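Local coordinates for hypothetical protein (Corynebacterium diphtheriae, PDB 2P4G) that probably acts as an NADP-dependent pyrimidine reductase of riboflavin biosynthesis, at residues T239-M245 with S256-I261; E35-I41 with V209-T215; L214-P218 with N251-F255. All coordinates share one frame; numbering follows the deposited sequence.

Contact 1 (T239-M245 with S256-I261); sequences TRLVLEM and SRYKVI. With NO3 (nitrate ion), chain B.
Val242 and Lys259 form a hydrogen-bonded antiparallel pair, Lys259 N lying 2.8 Å from Val242 O, between strand segments whose directions differ by 135°. Further along, the register slips by one residue: Glu244 N, at 2.7 Å, and Met245 N both donate to Arg257 O, and Arg257 N returns a bond to Met245 O. Two residues facing one define a classic beta bulge, here in the hairpin formed by strands 237-248 and 254-260.

The Tyr258 ring is clamped between two leucines. Leu241 CD1 sits over one face, 3.9 Å from the ring centroid, while Leu243 CD1 covers the opposite face; both are CH-pi contacts. Because CG of Leu243 is anti to its backbone N (chi1 -177°), the end of the side chain swings in over the ring. Leu241 CD2 continues this apolar face to Val260 CG2.

Away from the tyrosine, the bulge directs Glu244 toward the neighbouring strand. Its OE1 lies 2.8 Å from Arg257 NE in a salt bridge whose hydrogen bond is weak, with carboxylate and guanidinium planes 79° apart. OE1 also meets Arg211, so two arginines share this oxygen and probably stabilise its negative charge. Met245 CG lies over one face of the Arg257 guanidinium, 3.4 Å from CZ. At the Thr239 end, a water links Thr239 OG1 to Ile261 O, and Arg240 NE and NH2 both donate to nitrate O2. Thr239 and Arg240 also pair with a strand of the second subunit, which carries the sheet across the interface.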
loop_
_atom_site.group_PDB
_atom_site.type_symbol
_atom_site.label_atom_id
_atom_site.label_comp_id
_atom_site.label_asym_id
_atom_site.label_seq_id
_atom_site.Cartn_x
_atom_site.Cartn_y
_atom_site.Cartn_z
ATOM N N THR A 239 1.468 -13.670 1.459
ATOM C CA THR A 239 2.762 -14.041 2.013
ATOM C C THR A 239 3.204 -13.033 3.041
ATOM O O THR A 239 2.781 -11.888 2.999
ATOM C CB THR A 239 3.866 -14.178 0.932
ATOM O OG1 THR A 239 5.103 -14.550 1.566
ATOM C CG2 THR A 239 4.072 -12.902 0.165
ATOM N N ARG A 240 4.055 -13.466 3.964
ATOM C CA ARG A 240 4.650 -12.554 4.915
ATOM C C ARG A 240 6.093 -12.199 4.556
ATOM O O ARG A 240 6.812 -12.935 3.825
ATOM C CB ARG A 240 4.527 -13.055 6.362
ATOM C CG ARG A 240 4.212 -11.896 7.385
ATOM C CD ARG A 240 4.193 -12.366 8.826
ATOM N NE ARG A 240 4.587 -11.329 9.793
ATOM C CZ ARG A 240 5.842 -10.918 10.020
ATOM N NH1 ARG A 240 6.868 -11.428 9.336
ATOM N NH2 ARG A 240 6.077 -9.975 10.934
ATOM N N LEU A 241 6.473 -11.025 5.059
ATOM C CA LEU A 241 7.717 -10.376 4.725
ATOM C C LEU A 241 8.454 -10.125 6.010
ATOM O O LEU A 241 7.829 -10.077 7.077
ATOM C CB LEU A 241 7.422 -9.059 4.030
ATOM C CG LEU A 241 6.621 -9.122 2.725
ATOM C CD1 LEU A 241 6.300 -7.705 2.180
ATOM C CD2 LEU A 241 7.396 -9.938 1.685
ATOM N N VAL A 242 9.782 -10.043 5.916
ATOM C CA VAL A 242 10.639 -9.565 7.008
ATOM C C VAL A 242 11.221 -8.249 6.529
ATOM O O VAL A 242 11.916 -8.208 5.511
ATOM C CB VAL A 242 11.762 -10.572 7.359
ATOM C CG1 VAL A 242 12.805 -9.964 8.337
ATOM C CG2 VAL A 242 11.158 -11.833 7.945
ATOM N N LEU A 243 10.884 -7.172 7.231
ATOM C CA LEU A 243 11.447 -5.860 6.955
ATOM C C LEU A 243 12.928 -5.892 7.334
ATOM O O LEU A 243 13.278 -6.256 8.447
ATOM C CB LEU A 243 10.708 -4.769 7.746
ATOM C CG LEU A 243 11.158 -3.325 7.480
ATOM C CD1 LEU A 243 10.883 -2.929 6.033
ATOM C CD2 LEU A 243 10.514 -2.333 8.489
ATOM N N GLU A 244 13.780 -5.533 6.386
ATOM C CA GLU A 244 15.220 -5.520 6.602
ATOM C C GLU A 244 15.813 -4.114 6.679
ATOM O O GLU A 244 16.777 -3.885 7.410
ATOM C CB GLU A 244 15.898 -6.267 5.476
ATOM C CG GLU A 244 15.703 -7.759 5.474
ATOM C CD GLU A 244 16.416 -8.417 4.302
ATOM O OE1 GLU A 244 16.777 -7.713 3.339
ATOM O OE2 GLU A 244 16.609 -9.639 4.341
HETATM N N MSE A 245 15.247 -3.196 5.908
HETATM C CA MSE A 245 15.777 -1.849 5.738
HETATM C C MSE A 245 14.602 -0.923 5.622
HETATM O O MSE A 245 13.680 -1.220 4.899
HETATM C CB MSE A 245 16.535 -1.711 4.420
HETATM C CG MSE A 245 17.803 -2.497 4.281
HETATM SE SE MSE A 245 19.271 -1.675 5.268
HETATM C CE MSE A 245 19.375 -0.038 4.251
ATOM N N SER A 256 11.769 0.712 1.465
ATOM C CA SER A 256 11.713 -0.462 2.317
ATOM C C SER A 256 12.323 -1.633 1.557
ATOM O O SER A 256 12.119 -1.767 0.367
ATOM C CB SER A 256 10.262 -0.783 2.689
ATOM O OG SER A 256 9.534 -1.184 1.544
ATOM N N ARG A 257 13.102 -2.446 2.257
ATOM C CA ARG A 257 13.601 -3.678 1.733
ATOM C C ARG A 257 13.075 -4.778 2.628
ATOM O O ARG A 257 13.297 -4.745 3.868
ATOM C CB ARG A 257 15.119 -3.704 1.768
ATOM C CG ARG A 257 15.689 -4.865 0.968
ATOM C CD ARG A 257 17.193 -4.884 1.004
ATOM N NE ARG A 257 17.665 -5.331 2.290
ATOM C CZ ARG A 257 18.936 -5.293 2.673
ATOM N NH1 ARG A 257 19.868 -4.818 1.872
ATOM N NH2 ARG A 257 19.261 -5.748 3.873
ATOM N N TYR A 258 12.400 -5.745 2.003
ATOM C CA TYR A 258 11.875 -6.935 2.677
ATOM C C TYR A 258 12.468 -8.213 2.123
ATOM O O TYR A 258 12.733 -8.321 0.925
ATOM C CB TYR A 258 10.385 -7.066 2.435
ATOM C CG TYR A 258 9.521 -5.960 2.978
ATOM C CD1 TYR A 258 9.014 -6.019 4.289
ATOM C CD2 TYR A 258 9.150 -4.878 2.168
ATOM C CE1 TYR A 258 8.169 -5.018 4.790
ATOM C CE2 TYR A 258 8.312 -3.860 2.662
ATOM C CZ TYR A 258 7.819 -3.949 3.964
ATOM O OH TYR A 258 7.004 -2.959 4.436
ATOM N N LYS A 259 12.584 -9.204 2.994
ATOM C CA LYS A 259 12.918 -10.560 2.599
ATOM C C LYS A 259 11.617 -11.319 2.413
ATOM O O LYS A 259 10.766 -11.316 3.300
ATOM C CB LYS A 259 13.782 -11.216 3.679
ATOM C CG LYS A 259 13.928 -12.745 3.606
ATOM C CD LYS A 259 14.647 -13.220 2.347
ATOM C CE LYS A 259 15.345 -14.549 2.567
ATOM N NZ LYS A 259 16.344 -14.504 3.685
ATOM N N VAL A 260 11.470 -11.985 1.274
ATOM C CA VAL A 260 10.263 -12.765 0.983
ATOM C C VAL A 260 10.330 -14.158 1.597
ATOM O O VAL A 260 11.262 -14.891 1.357
ATOM C CB VAL A 260 10.026 -12.887 -0.526
ATOM C CG1 VAL A 260 8.860 -13.808 -0.809
ATOM C CG2 VAL A 260 9.798 -11.522 -1.119
ATOM N N ILE A 261 9.328 -14.521 2.381
ATOM C CA ILE A 261 9.376 -15.787 3.132
ATOM C C ILE A 261 8.619 -16.927 2.423
ATOM O O ILE A 261 7.404 -16.862 2.210
ATOM C CB ILE A 261 8.855 -15.592 4.549
ATOM C CG1 ILE A 261 9.698 -14.525 5.262
ATOM C CG2 ILE A 261 8.874 -16.916 5.314
ATOM C CD1 ILE A 261 8.956 -13.813 6.397
HETATM N N NO3 B . 2.789 -9.155 13.148
HETATM O O1 NO3 B . 1.513 -8.859 13.637
HETATM O O2 NO3 B . 3.006 -9.319 11.774
HETATM O O3 NO3 B . 3.848 -9.287 14.052
HETATM O O HOH W 1 5.040 -16.984 3.550
#

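Contact 2 (E35-I41 with V209-T215); sequences ECRAIAI and VDRLHLT. With EDO (1,2-ethanediol), chain L.
Strands 35-43 and 211-217 are parallel neighbours inside the mixed sheet, joined through a long stretch of helices and other strands; their short segments run 13° apart with axes 4.7 Å from each other. A regular ladder links them: Ala38 N donates to Arg211 O, Ala38 O accepts from His213 N at 2.8 Å, and Ala40 repeats the pattern with His213 O and Thr215 N. At the start of the ladder, Asp210 OD2 accepts from Cys36 N at 2.7 Å in an almost straight bond (179°), while Asp210 N donates to Cys36 O; the other carboxylate oxygen, OD1, forms a salt bridge with Arg262.

Glu35, Arg37 and Arg211 form a salt-bridge network around one oxygen. Arg37 NE reaches Glu35 OE2 at 2.7 Å and Arg211 NH1 reaches it at 2.9 Å, from opposite faces of the carboxylate plane. The extended Arg37 chain runs alongside that of Arg211 and places NH1 3.0 Å from His213 NE2. The bond, in the ring plane, helps orient the imidazole and uses NE2 as acceptor. Arg211 NE has Glu244 as second partner, and Trp72 adds a cation-pi contact to Arg37.

The other face is apolar, with Ala38 CB resting against Leu212 CD1 at 3.9 Å, and Ile44 of the second subunit packs on Leu212 and Leu214. The pair belongs to the parallel part of the mixed sheet, consistent with the dihydrofolate reductase-like family of the RibD C-terminal domain.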
loop_
_atom_site.group_PDB
_atom_site.type_symbol
_atom_site.label_atom_id
_atom_site.label_comp_id
_atom_site.label_asym_id
_atom_site.label_seq_id
_atom_site.Cartn_x
_atom_site.Cartn_y
_atom_site.Cartn_z
ATOM N N GLU A 35 20.389 -14.612 -6.783
ATOM C CA GLU A 35 19.367 -13.911 -6.047
ATOM C C GLU A 35 18.427 -13.209 -7.028
ATOM O O GLU A 35 18.862 -12.704 -8.045
ATOM C CB GLU A 35 19.987 -12.899 -5.088
ATOM C CG GLU A 35 18.984 -12.442 -4.028
ATOM C CD GLU A 35 19.457 -11.297 -3.170
ATOM O OE1 GLU A 35 20.675 -11.029 -3.090
ATOM O OE2 GLU A 35 18.584 -10.657 -2.574
ATOM N N CYS A 36 17.134 -13.228 -6.724
ATOM C CA CYS A 36 16.155 -12.451 -7.472
ATOM C C CYS A 36 15.446 -11.452 -6.561
ATOM O O CYS A 36 14.969 -11.809 -5.484
ATOM C CB CYS A 36 15.117 -13.375 -8.099
ATOM S SG CYS A 36 13.812 -12.529 -8.993
ATOM N N ARG A 37 15.386 -10.210 -7.021
ATOM C CA ARG A 37 14.741 -9.129 -6.307
ATOM C C ARG A 37 13.743 -8.439 -7.205
ATOM O O ARG A 37 13.992 -8.246 -8.391
ATOM C CB ARG A 37 15.753 -8.092 -5.845
ATOM C CG ARG A 37 16.838 -8.686 -5.020
ATOM C CD ARG A 37 17.476 -7.626 -4.170
ATOM N NE ARG A 37 18.676 -8.091 -3.486
ATOM C CZ ARG A 37 19.484 -7.283 -2.819
ATOM N NH1 ARG A 37 19.227 -5.980 -2.756
ATOM N NH2 ARG A 37 20.556 -7.775 -2.231
ATOM N N ALA A 38 12.615 -8.072 -6.618
ATOM C CA ALA A 38 11.622 -7.270 -7.303
ATOM C C ALA A 38 11.769 -5.842 -6.776
ATOM O O ALA A 38 11.994 -5.654 -5.590
ATOM C CB ALA A 38 10.239 -7.822 -7.038
ATOM N N ILE A 39 11.678 -4.851 -7.660
ATOM C CA ILE A 39 11.722 -3.443 -7.255
ATOM C C ILE A 39 10.465 -2.727 -7.730
ATOM O O ILE A 39 10.078 -2.830 -8.889
ATOM C CB ILE A 39 13.026 -2.715 -7.718
ATOM C CG1 ILE A 39 13.040 -1.282 -7.195
ATOM C CG2 ILE A 39 13.218 -2.755 -9.262
ATOM C CD1 ILE A 39 14.401 -0.778 -6.896
ATOM N N ALA A 40 9.794 -2.024 -6.824
ATOM C CA ALA A 40 8.477 -1.501 -7.172
ATOM C C ALA A 40 8.180 -0.201 -6.421
ATOM O O ALA A 40 8.829 0.109 -5.416
ATOM C CB ALA A 40 7.378 -2.587 -6.948
ATOM N N ILE A 41 7.261 0.580 -6.983
ATOM C CA ILE A 41 6.752 1.801 -6.376
ATOM C C ILE A 41 5.227 1.708 -6.268
ATOM O O ILE A 41 4.560 1.148 -7.130
ATOM C CB ILE A 41 7.221 3.079 -7.184
ATOM C CG1 ILE A 41 6.872 4.370 -6.429
ATOM C CG2 ILE A 41 6.655 3.085 -8.571
ATOM C CD1 ILE A 41 7.639 5.588 -6.935
ATOM N N VAL A 209 10.993 -14.767 -5.993
ATOM C CA VAL A 209 11.410 -13.478 -5.454
ATOM C C VAL A 209 11.971 -13.699 -4.061
ATOM O O VAL A 209 11.281 -14.238 -3.188
ATOM C CB VAL A 209 10.226 -12.485 -5.438
ATOM C CG1 VAL A 209 10.647 -11.124 -4.846
ATOM C CG2 VAL A 209 9.667 -12.310 -6.872
ATOM N N ASP A 210 13.237 -13.338 -3.871
ATOM C CA ASP A 210 13.920 -13.486 -2.572
ATOM C C ASP A 210 13.758 -12.256 -1.702
ATOM O O ASP A 210 13.685 -12.358 -0.494
ATOM C CB ASP A 210 15.415 -13.685 -2.779
ATOM C CG ASP A 210 15.714 -14.879 -3.610
ATOM O OD1 ASP A 210 15.330 -15.966 -3.157
ATOM O OD2 ASP A 210 16.306 -14.740 -4.707
ATOM N N ARG A 211 13.784 -11.090 -2.343
ATOM C CA ARG A 211 13.680 -9.790 -1.668
ATOM C C ARG A 211 12.893 -8.844 -2.531
ATOM O O ARG A 211 12.885 -8.981 -3.749
ATOM C CB ARG A 211 15.038 -9.130 -1.454
ATOM C CG ARG A 211 15.673 -9.566 -0.232
ATOM C CD ARG A 211 16.961 -8.853 0.078
ATOM N NE ARG A 211 17.450 -9.503 1.283
ATOM C CZ ARG A 211 18.029 -10.700 1.302
ATOM N NH1 ARG A 211 18.301 -11.357 0.176
ATOM N NH2 ARG A 211 18.394 -11.219 2.460
ATOM N N LEU A 212 12.305 -7.857 -1.863
ATOM C CA LEU A 212 11.518 -6.816 -2.481
ATOM C C LEU A 212 12.047 -5.466 -2.024
ATOM O O LEU A 212 12.211 -5.249 -0.832
ATOM C CB LEU A 212 10.059 -6.982 -2.047
ATOM C CG LEU A 212 9.019 -5.952 -2.462
ATOM C CD1 LEU A 212 8.938 -5.825 -3.970
ATOM C CD2 LEU A 212 7.704 -6.372 -1.846
ATOM N N HIS A 213 12.340 -4.595 -2.989
ATOM C CA HIS A 213 12.522 -3.190 -2.741
ATOM C C HIS A 213 11.217 -2.490 -3.080
ATOM O O HIS A 213 10.802 -2.500 -4.224
ATOM C CB HIS A 213 13.629 -2.643 -3.613
ATOM C CG HIS A 213 14.964 -3.162 -3.241
ATOM N ND1 HIS A 213 15.802 -2.504 -2.369
ATOM C CD2 HIS A 213 15.595 -4.307 -3.586
ATOM C CE1 HIS A 213 16.898 -3.221 -2.200
ATOM N NE2 HIS A 213 16.800 -4.313 -2.939
ATOM N N LEU A 214 10.573 -1.898 -2.079
ATOM C CA LEU A 214 9.292 -1.221 -2.287
ATOM C C LEU A 214 9.433 0.206 -1.807
ATOM O O LEU A 214 9.879 0.460 -0.674
ATOM C CB LEU A 214 8.166 -1.931 -1.541
ATOM C CG LEU A 214 6.759 -1.313 -1.654
ATOM C CD1 LEU A 214 6.180 -1.536 -3.029
ATOM C CD2 LEU A 214 5.843 -1.889 -0.573
ATOM N N THR A 215 9.108 1.128 -2.708
ATOM C CA THR A 215 9.018 2.538 -2.416
ATOM C C THR A 215 7.545 2.880 -2.257
ATOM O O THR A 215 6.744 2.552 -3.124
ATOM C CB THR A 215 9.579 3.373 -3.576
ATOM O OG1 THR A 215 10.929 2.968 -3.818
ATOM C CG2 THR A 215 9.496 4.902 -3.273
HETATM C C1 EDO L . 5.576 -0.170 -9.950
HETATM O O1 EDO L . 6.983 -0.316 -9.689
HETATM C C2 EDO L . 5.301 -0.458 -11.426
HETATM O O2 EDO L . 5.365 -1.869 -11.659
#

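Contact 3 (L214-P218 with N251-F255); sequences LTIAP and NGLIF
Ile216 O is gripped by two donors, Ile254 N at 2.9 Å and a water at 2.7 Å. The same water donates to Gly252 O, also at 2.7 Å, and so bridges the two segments beyond the Ile216-Ile254 pair. In the reverse direction Ile216 N donates to Ile254 O at 2.8 Å, completing a hydrogen-bonded antiparallel pair. The N-H...O angles are 157° at Ile216 N and 175° at Ile254 N. Ile254 O also receives a short CA-H...O contact from Thr215.

Side chains of the pair lie on one face, with Ile216 CB 4.1 Å from Ile254 CB. This face turns to the second subunit, where Ile216 packs on its own counterpart and Ile254 on Tyr258 of that chain.

On the opposite face, Thr215 and Phe255 lie side by side and point the same way. Thr215 OG1 sits at the edge of the phenyl ring, 3.3 Å from CD1, and is hydrogen-bonded to Asp62 of helix 60-72; that helix also packs against Phe255. With OG1 beside the backbone N (chi1 -57°), Thr215 CG2 lies anti to that N and packs against Phe255 CE1 and Leu253 CD2, 3.7 Å from the latter. Leu253 CD1 meets Pro218 CD at 3.6 Å, the two side chains slanting across each other, and Pro218 CG rests near Asn251 O.

Gly252 has positive phi in the loop leading into strand 254-260. The arrangement is that of an antiparallel pair joining strands 211-217 and 254-260, where the otherwise parallel sheet changes direction, consistent with the dihydrofolate reductase-like family.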
loop_
_atom_site.group_PDB
_atom_site.type_symbol
_atom_site.label_atom_id
_atom_site.label_comp_id
_atom_site.label_asym_id
_atom_site.label_seq_id
_atom_site.Cartn_x
_atom_site.Cartn_y
_atom_site.Cartn_z
ATOM N N LEU A 214 10.573 -1.898 -2.079
ATOM C CA LEU A 214 9.292 -1.221 -2.287
ATOM C C LEU A 214 9.433 0.206 -1.807
ATOM O O LEU A 214 9.879 0.460 -0.674
ATOM C CB LEU A 214 8.166 -1.931 -1.541
ATOM C CG LEU A 214 6.759 -1.313 -1.654
ATOM C CD1 LEU A 214 6.180 -1.536 -3.029
ATOM C CD2 LEU A 214 5.843 -1.889 -0.573
ATOM N N THR A 215 9.108 1.128 -2.708
ATOM C CA THR A 215 9.018 2.538 -2.416
ATOM C C THR A 215 7.545 2.880 -2.257
ATOM O O THR A 215 6.744 2.552 -3.124
ATOM C CB THR A 215 9.579 3.373 -3.576
ATOM O OG1 THR A 215 10.929 2.968 -3.818
ATOM C CG2 THR A 215 9.496 4.902 -3.273
ATOM N N ILE A 216 7.202 3.541 -1.152
ATOM C CA ILE A 216 5.828 3.967 -0.879
ATOM C C ILE A 216 5.776 5.476 -0.976
ATOM O O ILE A 216 6.409 6.199 -0.184
ATOM C CB ILE A 216 5.355 3.521 0.489
ATOM C CG1 ILE A 216 5.537 2.000 0.613
ATOM C CG2 ILE A 216 3.886 3.951 0.695
ATOM C CD1 ILE A 216 5.772 1.517 1.989
ATOM N N ALA A 217 5.024 5.927 -1.974
ATOM C CA ALA A 217 5.007 7.306 -2.391
ATOM C C ALA A 217 3.935 8.018 -1.603
ATOM O O ALA A 217 2.878 7.445 -1.309
ATOM C CB ALA A 217 4.739 7.409 -3.890
ATOM N N PRO A 218 4.211 9.279 -1.221
ATOM C CA PRO A 218 3.289 10.018 -0.384
ATOM C C PRO A 218 2.039 10.451 -1.163
ATOM O O PRO A 218 1.746 11.642 -1.274
ATOM C CB PRO A 218 4.132 11.217 0.044
ATOM C CG PRO A 218 5.028 11.463 -1.142
ATOM C CD PRO A 218 5.397 10.088 -1.583
ATOM N N ASN A 251 11.516 14.146 0.036
ATOM C CA ASN A 251 10.162 14.283 -0.493
ATOM C C ASN A 251 9.133 13.353 0.165
ATOM O O ASN A 251 7.981 13.329 -0.249
ATOM C CB ASN A 251 10.185 14.046 -1.991
ATOM C CG ASN A 251 11.063 15.047 -2.714
ATOM O OD1 ASN A 251 12.032 14.678 -3.364
ATOM N ND2 ASN A 251 10.735 16.325 -2.586
ATOM N N GLY A 252 9.548 12.582 1.163
ATOM C CA GLY A 252 8.626 11.789 1.960
ATOM C C GLY A 252 8.294 10.437 1.368
ATOM O O GLY A 252 7.331 9.793 1.793
ATOM N N LEU A 253 9.092 9.988 0.402
ATOM C CA LEU A 253 8.940 8.645 -0.118
ATOM C C LEU A 253 9.593 7.685 0.856
ATOM O O LEU A 253 10.657 7.986 1.398
ATOM C CB LEU A 253 9.581 8.492 -1.501
ATOM C CG LEU A 253 8.808 9.026 -2.733
ATOM C CD1 LEU A 253 8.769 10.540 -2.725
ATOM C CD2 LEU A 253 9.436 8.473 -4.033
ATOM N N ILE A 254 8.947 6.547 1.100
ATOM C CA ILE A 254 9.485 5.543 2.038
ATOM C C ILE A 254 10.141 4.504 1.161
ATOM O O ILE A 254 9.600 4.122 0.116
ATOM C CB ILE A 254 8.417 4.867 2.927
ATOM C CG1 ILE A 254 7.625 5.898 3.727
ATOM C CG2 ILE A 254 9.050 3.847 3.909
ATOM C CD1 ILE A 254 6.389 5.274 4.427
ATOM N N PHE A 255 11.335 4.091 1.570
ATOM C CA PHE A 255 12.025 3.031 0.906
ATOM C C PHE A 255 12.136 1.912 1.908
ATOM O O PHE A 255 12.562 2.132 3.041
ATOM C CB PHE A 255 13.405 3.478 0.449
ATOM C CG PHE A 255 13.376 4.667 -0.440
ATOM C CD1 PHE A 255 13.018 4.539 -1.774
ATOM C CD2 PHE A 255 13.681 5.915 0.043
ATOM C CE1 PHE A 255 12.980 5.618 -2.587
ATOM C CE2 PHE A 255 13.651 7.006 -0.786
ATOM C CZ PHE A 255 13.302 6.862 -2.102
HETATM O O HOH W 2 5.298 7.979 1.498
#

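Overall arrangement
All three contacts belong to one mixed sheet, in which strands 35-43, 211-217, 254-260 and 237-248 are successive neighbours. Contact 2 is the parallel join of the first two, contact 3 joins 211-217 to 254-260 antiparallel, and contact 1 joins 254-260 to 237-248 as a hairpin. Centres of contacts 1 and 2 are about 9 Å apart, those of 2 and 3 about 14 Å, and those of 1 and 3 about 16 Å. Contact 2 closes before contact 1 opens; the segments of contacts 1 and 3 alternate along the chain. Contacts 2 and 3 share Leu214 and Thr215 on strand 211-217. All three touch the second subunit, so this side of the sheet contributes to the dimer.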